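Local coordinates for protein calreticulin, putative,Calreticulin, putative (Trypanosoma cruzi, PDB 5HCF) that probably acts as a lectin-like chaperone of the endoplasmic reticulum, binding both carbohydrate and peptide through its globular domain, at residues E102-G110 and H121-N130; L172-R182 and N192-H202. All coordinates share one frame; numbering follows the deposited sequence. Where two conformers were deposited one is given.

Contact 1 (E102-G110 and H121-N130)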
# COMPACT_ATOMS: atom_id res chain seq x y z
N GLU A 102 -9.74 -4.16 12.41
CA GLU A 102 -11.16 -4.08 12.11
C GLU A 102 -11.61 -2.67 11.72
O GLU A 102 -12.72 -2.48 11.22
CB GLU A 102 -11.98 -4.57 13.31
CG GLU A 102 -11.57 -5.93 13.84
CD GLU A 102 -12.11 -7.06 13.00
OE1 GLU A 102 -13.03 -7.77 13.47
OE2 GLU A 102 -11.62 -7.25 11.87
N THR A 103 -10.76 -1.69 11.98
CA THR A 103 -11.04 -0.31 11.58
C THR A 103 -11.39 -0.23 10.09
O THR A 103 -10.69 -0.79 9.25
CB THR A 103 -9.84 0.61 11.86
OG1 THR A 103 -9.33 0.35 13.18
CG2 THR A 103 -10.24 2.07 11.74
N LYS A 104 -12.47 0.47 9.78
CA LYS A 104 -12.92 0.59 8.40
C LYS A 104 -11.92 1.36 7.55
O LYS A 104 -11.59 2.51 7.85
CB LYS A 104 -14.29 1.27 8.33
CG LYS A 104 -14.69 1.68 6.92
CD LYS A 104 -16.12 2.19 6.85
CE LYS A 104 -16.49 2.58 5.42
NZ LYS A 104 -17.91 3.02 5.30
N TYR A 105 -11.43 0.72 6.50
CA TYR A 105 -10.56 1.38 5.54
C TYR A 105 -11.26 1.47 4.19
O TYR A 105 -12.26 0.79 3.97
CB TYR A 105 -9.22 0.64 5.41
CG TYR A 105 -9.36 -0.80 4.98
CD1 TYR A 105 -9.44 -1.82 5.92
CD2 TYR A 105 -9.44 -1.15 3.64
CE1 TYR A 105 -9.58 -3.14 5.54
CE2 TYR A 105 -9.58 -2.46 3.25
CZ TYR A 105 -9.65 -3.45 4.20
OH TYR A 105 -9.79 -4.77 3.82
N TRP A 106 -10.74 2.31 3.30
CA TRP A 106 -11.21 2.33 1.92
C TRP A 106 -10.29 1.47 1.07
O TRP A 106 -10.75 0.76 0.18
CB TRP A 106 -11.26 3.75 1.36
CG TRP A 106 -11.56 3.78 -0.12
CD1 TRP A 106 -12.74 3.43 -0.73
CD2 TRP A 106 -10.68 4.19 -1.18
NE1 TRP A 106 -12.63 3.59 -2.09
CE2 TRP A 106 -11.38 4.06 -2.39
CE3 TRP A 106 -9.36 4.66 -1.21
CZ2 TRP A 106 -10.81 4.38 -3.63
CZ3 TRP A 106 -8.79 4.97 -2.44
CH2 TRP A 106 -9.52 4.83 -3.63
N LEU A 107 -8.99 1.57 1.33
CA LEU A 107 -8.00 0.83 0.57
C LEU A 107 -6.97 0.13 1.45
O LEU A 107 -6.44 0.72 2.40
CB LEU A 107 -7.28 1.76 -0.42
CG LEU A 107 -6.17 1.16 -1.30
CD1 LEU A 107 -6.74 0.27 -2.40
CD2 LEU A 107 -5.29 2.26 -1.89
N MET A 108 -6.71 -1.14 1.15
CA MET A 108 -5.59 -1.86 1.73
C MET A 108 -4.67 -2.29 0.59
O MET A 108 -5.06 -3.07 -0.28
CB MET A 108 -6.06 -3.07 2.53
CG MET A 108 -4.94 -3.95 3.05
SD MET A 108 -5.51 -5.18 4.25
CE MET A 108 -4.50 -6.59 3.79
N PHE A 109 -3.44 -1.77 0.61
CA PHE A 109 -2.56 -1.87 -0.55
C PHE A 109 -1.11 -2.16 -0.17
O PHE A 109 -0.52 -1.44 0.63
CB PHE A 109 -2.66 -0.57 -1.35
CG PHE A 109 -1.72 -0.48 -2.52
CD1 PHE A 109 -1.69 -1.47 -3.48
CD2 PHE A 109 -0.86 0.61 -2.65
CE1 PHE A 109 -0.81 -1.38 -4.55
CE2 PHE A 109 0.01 0.70 -3.71
CZ PHE A 109 0.03 -0.29 -4.66
N GLY A 110 -0.55 -3.24 -0.73
CA GLY A 110 0.85 -3.55 -0.52
C GLY A 110 1.15 -5.04 -0.47
O GLY A 110 0.23 -5.86 -0.52
N HIS A 121 -1.67 -7.02 -2.15
CA HIS A 121 -3.06 -6.71 -1.81
C HIS A 121 -3.51 -5.45 -2.50
O HIS A 121 -2.83 -4.42 -2.43
CB HIS A 121 -3.24 -6.53 -0.31
CG HIS A 121 -3.19 -7.80 0.48
ND1 HIS A 121 -4.10 -8.82 0.29
CD2 HIS A 121 -2.36 -8.21 1.46
CE1 HIS A 121 -3.82 -9.81 1.12
NE2 HIS A 121 -2.77 -9.46 1.85
N ILE A 122 -4.65 -5.53 -3.18
CA ILE A 122 -5.36 -4.33 -3.58
C ILE A 122 -6.82 -4.52 -3.20
O ILE A 122 -7.62 -5.02 -3.99
CB ILE A 122 -5.24 -4.05 -5.08
CG1 ILE A 122 -3.78 -4.01 -5.51
CG2 ILE A 122 -5.93 -2.73 -5.41
CD1 ILE A 122 -3.58 -3.71 -6.97
N ILE A 123 -7.15 -4.13 -1.97
CA ILE A 123 -8.47 -4.39 -1.41
C ILE A 123 -9.27 -3.10 -1.29
O ILE A 123 -8.85 -2.15 -0.62
CB ILE A 123 -8.38 -5.07 -0.03
CG1 ILE A 123 -7.56 -6.36 -0.12
CG2 ILE A 123 -9.76 -5.36 0.52
CD1 ILE A 123 -7.50 -7.15 1.17
N LEU A 124 -10.42 -3.07 -1.95
CA LEU A 124 -11.26 -1.88 -1.95
C LEU A 124 -12.52 -2.12 -1.13
O LEU A 124 -13.21 -3.12 -1.32
CB LEU A 124 -11.63 -1.48 -3.38
CG LEU A 124 -10.54 -0.88 -4.25
CD1 LEU A 124 -10.96 -0.91 -5.72
CD2 LEU A 124 -10.23 0.55 -3.81
N HIS A 125 -12.81 -1.20 -0.22
CA HIS A 125 -14.07 -1.27 0.49
C HIS A 125 -15.13 -0.63 -0.38
O HIS A 125 -15.07 0.56 -0.69
CB HIS A 125 -14.01 -0.57 1.84
CG HIS A 125 -15.28 -0.68 2.61
ND1 HIS A 125 -15.52 -1.67 3.54
CD2 HIS A 125 -16.42 0.06 2.57
CE1 HIS A 125 -16.73 -1.54 4.04
NE2 HIS A 125 -17.30 -0.49 3.47
N TYR A 126 -16.09 -1.44 -0.81
CA TYR A 126 -17.17 -0.97 -1.67
C TYR A 126 -18.49 -1.62 -1.28
O TYR A 126 -18.59 -2.85 -1.22
CB TYR A 126 -16.84 -1.24 -3.14
CG TYR A 126 -17.96 -0.87 -4.08
CD1 TYR A 126 -18.19 0.45 -4.43
CD2 TYR A 126 -18.80 -1.84 -4.61
CE1 TYR A 126 -19.23 0.80 -5.29
CE2 TYR A 126 -19.83 -1.51 -5.47
CZ TYR A 126 -20.04 -0.19 -5.81
OH TYR A 126 -21.06 0.12 -6.66
N ASN A 127 -19.49 -0.79 -1.01
CA ASN A 127 -20.83 -1.29 -0.76
C ASN A 127 -20.89 -2.18 0.47
O ASN A 127 -21.53 -3.24 0.47
CB ASN A 127 -21.34 -2.04 -2.00
CG ASN A 127 -22.83 -1.95 -2.18
OD1 ASN A 127 -23.53 -1.31 -1.39
ND2 ASN A 127 -23.34 -2.57 -3.24
N GLY A 128 -20.21 -1.75 1.53
CA GLY A 128 -20.23 -2.45 2.80
C GLY A 128 -19.37 -3.70 2.95
O GLY A 128 -19.46 -4.39 3.96
N GLU A 129 -18.55 -4.00 1.95
CA GLU A 129 -17.66 -5.15 2.05
C GLU A 129 -16.28 -4.85 1.49
O GLU A 129 -16.13 -4.05 0.57
CB GLU A 129 -18.23 -6.37 1.31
CG GLU A 129 -19.41 -7.03 1.96
CD GLU A 129 -19.78 -8.34 1.28
OE1 GLU A 129 -19.10 -8.70 0.29
OE2 GLU A 129 -20.73 -9.01 1.74
N ASN A 130 -15.27 -5.49 2.07
CA ASN A 130 -13.92 -5.40 1.54
C ASN A 130 -13.78 -6.34 0.35
O ASN A 130 -14.01 -7.54 0.48
CB ASN A 130 -12.89 -5.74 2.63
CG ASN A 130 -12.92 -4.74 3.78
OD1 ASN A 130 -13.32 -3.59 3.60
ND2 ASN A 130 -12.50 -5.18 4.96

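Contact 2 (L172-R182 and N192-H202)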
# COMPACT_ATOMS: atom_id res chain seq x y z
N LEU A 172 -11.89 -1.66 -13.00
CA LEU A 172 -12.33 -1.98 -11.64
C LEU A 172 -13.50 -2.95 -11.63
O LEU A 172 -13.53 -3.89 -10.84
CB LEU A 172 -12.74 -0.71 -10.89
CG LEU A 172 -11.64 0.27 -10.50
CD1 LEU A 172 -12.27 1.53 -9.93
CD2 LEU A 172 -10.71 -0.36 -9.48
N GLU A 173 -14.45 -2.72 -12.53
CA GLU A 173 -15.65 -3.53 -12.62
C GLU A 173 -15.35 -4.98 -13.00
O GLU A 173 -16.05 -5.90 -12.59
CB GLU A 173 -16.61 -2.91 -13.64
CG GLU A 173 -17.97 -3.57 -13.71
CD GLU A 173 -18.88 -2.90 -14.72
OE1 GLU A 173 -19.74 -3.59 -15.31
OE2 GLU A 173 -18.73 -1.68 -14.93
N GLU A 174 -14.29 -5.17 -13.78
CA GLU A 174 -13.93 -6.49 -14.29
C GLU A 174 -12.95 -7.26 -13.39
O GLU A 174 -13.04 -8.48 -13.27
CB GLU A 174 -13.36 -6.35 -15.70
CG GLU A 174 -14.34 -5.73 -16.71
CD GLU A 174 -13.73 -5.54 -18.10
OE1 GLU A 174 -12.49 -5.49 -18.22
OE2 GLU A 174 -14.50 -5.44 -19.08
N ASP A 175 -12.03 -6.55 -12.74
CA ASP A 175 -11.00 -7.22 -11.94
C ASP A 175 -11.30 -7.28 -10.44
O ASP A 175 -10.49 -7.79 -9.66
CB ASP A 175 -9.64 -6.54 -12.15
CG ASP A 175 -9.21 -6.54 -13.60
OD1 ASP A 175 -9.82 -7.27 -14.40
OD2 ASP A 175 -8.26 -5.81 -13.94
N TRP A 176 -12.46 -6.74 -10.04
CA TRP A 176 -13.01 -6.95 -8.70
C TRP A 176 -14.45 -7.44 -8.84
O TRP A 176 -15.05 -7.29 -9.89
CB TRP A 176 -12.98 -5.66 -7.87
CG TRP A 176 -11.65 -5.29 -7.31
CD1 TRP A 176 -11.23 -5.48 -6.03
CD2 TRP A 176 -10.58 -4.62 -7.99
NE1 TRP A 176 -9.95 -4.99 -5.87
CE2 TRP A 176 -9.53 -4.46 -7.07
CE3 TRP A 176 -10.40 -4.15 -9.30
CZ2 TRP A 176 -8.33 -3.85 -7.40
CZ3 TRP A 176 -9.20 -3.55 -9.63
CH2 TRP A 176 -8.18 -3.40 -8.69
N SER A 177 -15.00 -7.99 -7.76
CA SER A 177 -16.43 -8.30 -7.72
C SER A 177 -17.18 -7.18 -7.01
O SER A 177 -17.46 -7.26 -5.82
CB SER A 177 -16.70 -9.64 -7.03
OG SER A 177 -15.99 -10.69 -7.66
N LEU A 178 -17.48 -6.12 -7.76
CA LEU A 178 -18.12 -4.94 -7.20
C LEU A 178 -19.60 -4.90 -7.53
O LEU A 178 -20.42 -4.62 -6.66
CB LEU A 178 -17.44 -3.67 -7.70
CG LEU A 178 -15.94 -3.59 -7.44
CD1 LEU A 178 -15.33 -2.32 -8.03
CD2 LEU A 178 -15.68 -3.66 -5.94
N LEU A 179 -19.93 -5.18 -8.78
CA LEU A 179 -21.31 -5.03 -9.24
C LEU A 179 -21.98 -6.36 -9.53
O LEU A 179 -21.33 -7.41 -9.54
CB LEU A 179 -21.34 -4.14 -10.49
CG LEU A 179 -20.77 -2.73 -10.32
CD1 LEU A 179 -20.79 -1.98 -11.64
CD2 LEU A 179 -21.54 -1.95 -9.25
N LEU A 180 -23.29 -6.31 -9.74
CA LEU A 180 -24.07 -7.49 -10.11
C LEU A 180 -23.69 -7.95 -11.51
O LEU A 180 -23.04 -7.23 -12.25
CB LEU A 180 -25.57 -7.17 -10.04
CG LEU A 180 -26.16 -6.86 -8.66
CD1 LEU A 180 -27.62 -6.42 -8.79
CD2 LEU A 180 -26.03 -8.05 -7.73
N PRO A 181 -24.12 -9.17 -11.88
CA PRO A 181 -23.86 -9.67 -13.23
C PRO A 181 -24.70 -8.93 -14.27
O PRO A 181 -25.87 -8.63 -14.02
CB PRO A 181 -24.28 -11.15 -13.16
CG PRO A 181 -24.39 -11.46 -11.69
CD PRO A 181 -24.77 -10.17 -11.03
N ARG A 182 -24.11 -8.63 -15.42
CA ARG A 182 -24.81 -7.91 -16.47
C ARG A 182 -25.80 -8.83 -17.18
O ARG A 182 -26.84 -8.38 -17.66
CB ARG A 182 -23.82 -7.31 -17.47
CG ARG A 182 -23.13 -6.06 -16.94
CD ARG A 182 -22.19 -5.45 -17.97
NE ARG A 182 -21.50 -4.29 -17.43
CZ ARG A 182 -21.98 -3.05 -17.45
NH1 ARG A 182 -23.16 -2.79 -18.01
NH2 ARG A 182 -21.26 -2.06 -16.93
N ASN A 192 -29.52 -8.68 -17.34
CA ASN A 192 -30.03 -8.73 -15.99
C ASN A 192 -30.58 -7.36 -15.59
O ASN A 192 -29.81 -6.45 -15.28
CB ASN A 192 -28.95 -9.17 -15.01
CG ASN A 192 -29.43 -9.20 -13.57
OD1 ASN A 192 -30.63 -9.15 -13.30
ND2 ASN A 192 -28.49 -9.28 -12.64
N PRO A 193 -31.91 -7.22 -15.58
CA PRO A 193 -32.53 -5.91 -15.32
C PRO A 193 -32.23 -5.39 -13.93
O PRO A 193 -32.33 -4.19 -13.71
CB PRO A 193 -34.04 -6.19 -15.47
CG PRO A 193 -34.18 -7.59 -15.96
CD PRO A 193 -32.90 -8.30 -15.69
N ASP A 194 -31.84 -6.28 -13.02
CA ASP A 194 -31.47 -5.86 -11.67
C ASP A 194 -30.09 -5.23 -11.63
O ASP A 194 -29.71 -4.61 -10.64
CB ASP A 194 -31.53 -7.04 -10.70
CG ASP A 194 -32.95 -7.54 -10.46
OD1 ASP A 194 -33.90 -6.79 -10.76
OD2 ASP A 194 -33.11 -8.67 -9.96
N PHE A 195 -29.32 -5.39 -12.71
CA PHE A 195 -27.99 -4.82 -12.77
C PHE A 195 -28.04 -3.32 -12.56
O PHE A 195 -28.85 -2.63 -13.18
CB PHE A 195 -27.30 -5.12 -14.09
CG PHE A 195 -25.96 -4.45 -14.24
CD1 PHE A 195 -24.84 -4.95 -13.58
CD2 PHE A 195 -25.81 -3.32 -15.02
CE1 PHE A 195 -23.61 -4.34 -13.70
CE2 PHE A 195 -24.58 -2.70 -15.16
CZ PHE A 195 -23.48 -3.21 -14.50
N VAL A 196 -27.15 -2.82 -11.71
CA VAL A 196 -27.06 -1.40 -11.45
C VAL A 196 -25.70 -0.87 -11.85
O VAL A 196 -24.67 -1.43 -11.49
CB VAL A 196 -27.31 -1.08 -9.97
CG1 VAL A 196 -27.11 0.40 -9.72
CG2 VAL A 196 -28.70 -1.52 -9.57
N GLU A 197 -25.71 0.22 -12.61
CA GLU A 197 -24.49 0.82 -13.12
C GLU A 197 -23.88 1.72 -12.05
O GLU A 197 -24.61 2.43 -11.35
CB GLU A 197 -24.78 1.60 -14.40
CG GLU A 197 -23.59 1.85 -15.29
CD GLU A 197 -23.22 0.65 -16.13
OE1 GLU A 197 -24.02 0.27 -17.02
OE2 GLU A 197 -22.14 0.07 -15.89
N ASP A 198 -22.57 1.70 -11.91
CA ASP A 198 -21.91 2.65 -11.02
C ASP A 198 -20.73 3.31 -11.72
O ASP A 198 -19.70 2.67 -11.97
CB ASP A 198 -21.46 1.97 -9.74
CG ASP A 198 -21.06 2.97 -8.66
OD1 ASP A 198 -20.92 4.17 -8.99
OD2 ASP A 198 -20.89 2.56 -7.50
N SER A 199 -20.86 4.59 -12.02
CA SER A 199 -19.79 5.33 -12.66
C SER A 199 -18.80 5.86 -11.63
O SER A 199 -17.79 6.46 -12.00
CB SER A 199 -20.36 6.49 -13.48
OG SER A 199 -21.01 7.43 -12.63
N GLU A 200 -19.08 5.63 -10.35
CA GLU A 200 -18.23 6.14 -9.28
C GLU A 200 -17.60 5.03 -8.44
O GLU A 200 -17.38 5.20 -7.24
CB GLU A 200 -19.03 7.07 -8.36
CG GLU A 200 -19.64 8.28 -9.05
CD GLU A 200 -20.33 9.24 -8.09
OE1 GLU A 200 -20.94 8.76 -7.11
OE2 GLU A 200 -20.24 10.47 -8.31
N LEU A 201 -17.29 3.90 -9.07
CA LEU A 201 -16.55 2.84 -8.40
C LEU A 201 -15.23 3.37 -7.86
O LEU A 201 -14.84 3.07 -6.73
CB LEU A 201 -16.28 1.68 -9.36
CG LEU A 201 -17.48 0.86 -9.84
CD1 LEU A 201 -17.04 -0.20 -10.83
CD2 LEU A 201 -18.22 0.24 -8.65
N HIS A 202 -14.55 4.16 -8.68
CA HIS A 202 -13.25 4.72 -8.33
C HIS A 202 -13.31 5.66 -7.13
O HIS A 202 -12.32 5.82 -6.41
CB HIS A 202 -12.66 5.47 -9.53
CG HIS A 202 -13.21 6.85 -9.69
ND1 HIS A 202 -12.64 7.96 -9.10
CD2 HIS A 202 -14.31 7.31 -10.35
CE1 HIS A 202 -13.34 9.03 -9.41
NE2 HIS A 202 -14.35 8.67 -10.16

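Contact 1 (E102-G110 and H121-N130)
Trp106 O takes a hydrogen bond from His125 N at 2.9 Å, at a classic beta bulge where Trp106 and Leu107 sit opposite Leu90 of strand 83-91. Here strand 107-109 begins to pair with strand 121-126. The two strands form an antiparallel beta hairpin in one sheet of the legume-lectin-like sandwich. Met108 and Ile123 make a hydrogen-bonded pair, joined both ways through N and O. Leu107, Phe109, Ile122 and Leu124 share one face of the sheet. From it Leu107, Phe109 and Ile122 reach Leu150 of the other sheet. Leu124 CD2 lies over one face of the Trp106 six-membered ring, 4.2 Å from its centroid, and also touches Leu107 CD1. On the other face of the sheet, Met108 runs alongside His121. In the conformer given, Met108 bends at chi3 (142°), and its CE sits over the His121 ring, 3.8 Å from the centroid. His121 NE2 is hydrogen-bonded to Asp112 OD2, which should help fix the turn of the ring. Tyr105 comes in from the loop before the strand, and Ile123 CG2 meets its OH at 3.4 Å. Across the 126-129 turn, His125 ND1 donates to Asn130 OD1 at 2.9 Å, with that oxygen close to the imidazole plane.

Contact 2 (L172-R182 and N192-H202)
Leu201 is a knob in a hollow made by Leu172, Glu173, Leu178 and Leu179. Its CB meets Leu172 CD1. One branch, CD1, lies 3.9 Å from Leu178 CD1 and also touches Glu173 CB. The other branch, CD2, reaches Leu179 CD2 at 4.0 Å. Tyr126 of strand 117-126 packs against Leu178, Leu179 and Leu201. Farther along, Phe195 is the second bump. With its CG anti to the backbone N (chi1 175°), the ring has Arg182 over one face, and Leu179 CB comes to its CE1 corner. Arg182 CG sits over the ring centre, 3.8 Å from the centroid. The guanidinium lies over the CZ corner, its plane inclined 45° to the ring. Leu180 O lies at the ring edge, 3.2 Å from Phe195 CD1. The outer end is tied by Asn192, whose N donates to Arg182 O and whose ND2 donates to Pro181 O. Its OD1 accepts from Asp194 N in an Asx turn. Arg182 NH2 makes a salt bridge to Glu197 OE2. A second joins Arg182 to Glu173, with NE and NH2 both donating to OE1. Glu173 OE2 and Glu197 OE2 are only 4.0 Å apart. The shared arginine probably offsets their repulsion, and its bridge to Glu197 links segment 172-182 to the 192-202 loop.

Contact 1 comes first along the chain and is complete before residue 172. The centres of the two contacts lie about 17 Å apart, on the same side of the chain's centre. Contact 1 belongs to the seven-stranded sheet. Contact 2 lies farther from the centre of the chain, in helix 172-175 and the long loop region that runs from it to strand 208-217. The two touch directly. Tyr126 OH is 2.6 Å from Asp198 OD2, a probable hydrogen bond, and Trp176 NE1 probably donates to Ile122 O at 3.0 Å. Tyr126 OH also packs on Leu179 CD2. Through Tyr126 and Ile122, strand 117-126 joins the 172-202 region to the seven-stranded sheet.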